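Local coordinates for protein polyphenol oxidase, chloroplastic (PDB 6ELV) that oxidises mono- and o-diphenols to o-diquinones as a plant catechol oxidase, of which the separately expressed C-terminal domain is described here, at residues Y67-D72 / S122-L127. Numbering follows the deposited sequence.
Sequences YVNDVD and SVVVTL. With CA (calcium ion), chain B.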
loop_
_atom_site.group_PDB
_atom_site.type_symbol
_atom_site.label_atom_id
_atom_site.label_comp_id
_atom_site.label_asym_id
_atom_site.label_seq_id
_atom_site.Cartn_x
_atom_site.Cartn_y
_atom_site.Cartn_z
ATOM N N TYR A 67 -0.814 6.102 0.849
ATOM C CA TYR A 67 -2.013 6.740 1.377
ATOM C C TYR A 67 -3.197 5.790 1.240
ATOM O O TYR A 67 -3.204 4.894 0.392
ATOM C CB TYR A 67 -2.331 8.054 0.639
ATOM C CG TYR A 67 -1.293 9.130 0.833
ATOM C CD1 TYR A 67 -0.062 9.070 0.185
ATOM C CD2 TYR A 67 -1.545 10.216 1.657
ATOM C CE1 TYR A 67 0.881 10.059 0.367
ATOM C CE2 TYR A 67 -0.603 11.208 1.840
ATOM C CZ TYR A 67 0.615 11.116 1.205
ATOM O OH TYR A 67 1.560 12.102 1.384
ATOM N N VAL A 68 -4.219 6.013 2.058
ATOM C CA VAL A 68 -5.442 5.217 2.009
ATOM C C VAL A 68 -6.639 6.156 1.990
ATOM O O VAL A 68 -6.634 7.193 2.661
ATOM C CB VAL A 68 -5.509 4.260 3.225
ATOM C CG1 VAL A 68 -6.809 3.466 3.245
ATOM C CG2 VAL A 68 -4.333 3.305 3.203
ATOM N N ASN A 69 -7.684 5.778 1.254
ATOM C CA ASN A 69 -8.937 6.517 1.302
ATOM C C ASN A 69 -10.112 5.559 1.211
ATOM O O ASN A 69 -9.977 4.411 0.793
ATOM C CB ASN A 69 -9.047 7.651 0.250
ATOM C CG ASN A 69 -9.164 7.160 -1.190
ATOM O OD1 ASN A 69 -8.161 7.047 -1.898
ATOM N ND2 ASN A 69 -10.387 6.929 -1.654
ATOM N N ASP A 70 -11.275 6.085 1.593
ATOM C CA ASP A 70 -12.530 5.349 1.558
ATOM C C ASP A 70 -12.886 5.031 0.108
ATOM O O ASP A 70 -12.895 5.921 -0.755
ATOM C CB ASP A 70 -13.590 6.231 2.228
ATOM C CG ASP A 70 -14.924 5.544 2.419
ATOM O OD1 ASP A 70 -15.484 5.021 1.429
ATOM O OD2 ASP A 70 -15.451 5.578 3.559
ATOM N N VAL A 71 -13.183 3.753 -0.151
ATOM C CA VAL A 71 -13.478 3.270 -1.493
ATOM C C VAL A 71 -14.664 3.975 -2.135
ATOM O O VAL A 71 -14.779 3.997 -3.363
ATOM C CB VAL A 71 -13.669 1.738 -1.446
ATOM C CG1 VAL A 71 -14.952 1.374 -0.704
ATOM C CG2 VAL A 71 -13.624 1.140 -2.843
ATOM N N ASP A 72 -15.552 4.550 -1.341
ATOM C CA ASP A 72 -16.737 5.207 -1.867
ATOM C C ASP A 72 -16.517 6.679 -2.199
ATOM O O ASP A 72 -17.434 7.335 -2.709
ATOM C CB ASP A 72 -17.852 5.080 -0.842
ATOM C CG ASP A 72 -18.120 3.636 -0.453
ATOM O OD1 ASP A 72 -18.412 2.836 -1.372
ATOM O OD2 ASP A 72 -18.023 3.292 0.749
ATOM N N SER A 122 -13.571 -2.864 1.424
ATOM C CA SER A 122 -12.329 -2.621 0.708
ATOM C C SER A 122 -11.964 -1.170 0.938
ATOM O O SER A 122 -12.777 -0.387 1.426
ATOM C CB SER A 122 -12.506 -2.867 -0.786
ATOM O OG SER A 122 -13.519 -2.030 -1.315
ATOM N N VAL A 123 -10.724 -0.820 0.581
ATOM C CA VAL A 123 -10.216 0.545 0.657
ATOM C C VAL A 123 -9.440 0.829 -0.619
ATOM O O VAL A 123 -9.103 -0.078 -1.379
ATOM C CB VAL A 123 -9.324 0.776 1.896
ATOM C CG1 VAL A 123 -10.109 0.516 3.175
ATOM C CG2 VAL A 123 -8.063 -0.103 1.828
ATOM N N VAL A 124 -9.137 2.105 -0.843
ATOM C CA VAL A 124 -8.258 2.494 -1.940
ATOM C C VAL A 124 -6.884 2.820 -1.384
ATOM O O VAL A 124 -6.752 3.664 -0.484
ATOM C CB VAL A 124 -8.826 3.685 -2.723
ATOM C CG1 VAL A 124 -7.816 4.161 -3.767
ATOM C CG2 VAL A 124 -10.142 3.296 -3.387
ATOM N N VAL A 125 -5.862 2.174 -1.934
ATOM C CA VAL A 125 -4.473 2.418 -1.570
ATOM C C VAL A 125 -3.822 3.175 -2.714
ATOM O O VAL A 125 -3.908 2.749 -3.874
ATOM C CB VAL A 125 -3.731 1.101 -1.288
ATOM C CG1 VAL A 125 -2.257 1.364 -0.984
ATOM C CG2 VAL A 125 -4.389 0.385 -0.097
ATOM N N THR A 126 -3.151 4.273 -2.380
ATOM C CA THR A 126 -2.433 5.096 -3.341
ATOM C C THR A 126 -0.943 4.997 -3.048
ATOM O O THR A 126 -0.524 5.161 -1.897
ATOM C CB THR A 126 -2.905 6.554 -3.237
ATOM O OG1 THR A 126 -4.304 6.633 -3.543
ATOM C CG2 THR A 126 -2.176 7.464 -4.210
ATOM N N LEU A 127 -0.156 4.739 -4.089
ATOM C CA LEU A 127 1.298 4.698 -3.996
ATOM C C LEU A 127 1.845 5.893 -4.762
ATOM O O LEU A 127 1.517 6.080 -5.941
ATOM C CB LEU A 127 1.843 3.397 -4.582
ATOM C CG LEU A 127 1.272 2.098 -4.001
ATOM C CD1 LEU A 127 1.972 0.920 -4.639
ATOM C CD2 LEU A 127 1.430 2.055 -2.504
HETATM CA CA CA B . -17.346 4.132 2.891
HETATM O O HOH W 1 -5.621 6.287 -1.265
HETATM O O HOH W 2 -13.100 2.208 2.211
HETATM O O HOH W 3 -19.753 3.826 3.348
HETATM O O HOH W 4 -17.628 4.533 5.255
#
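N69 lies beside V124 in an antiparallel hydrogen-bonded pair, both side chains pointing the same way: N69 N donates to V124 O, and V124 N returns a bond to N69 O (2.9 Å). Two residues back along 67-72, Y67 and T126 form a second such pair, the bond from T126 N to Y67 O measuring 2.8 Å. From CB of N69, chi1 69° sets CG between the backbone N and the carbonyl carbon, 3.8 Å from V124 CB; the amide lies beside the V124 side chain. OD1 touches V124 CG1 at 3.5 Å and accepts from a water that also bonds V124 O and T126 OG1, bridging the strands. ND2 approaches V124 CG2 and donates a bent bond, from above the carbonyl plane, to D70 O (2.8 Å). On the other face, which carries V68 and V125, V68 CG1 also meets V123 CB at 3.9 Å. Beyond the pairing, V71 directs its CB toward 122-127, CG1 near S122 O and CG2 near S122 OG, while a second water links V71 N to S122 O. An Asx turn, D72 N donating to D70 OD1, accompanies the binding of both carboxylates to the calcium ion: D70 binds through both oxygens, D72 through OD2 (2.4 Å). D120 completes the protein ligands, so the ion links the end of 67-72 to the chain just before 122-127. Strands 62-70 and 122-131 are neighbours within a mixed sheet, flanked by 82-89 and 25-30; helix 109-115 packs on V68 and V123, and strand 135-142 of the other sheet meets V123 through I141.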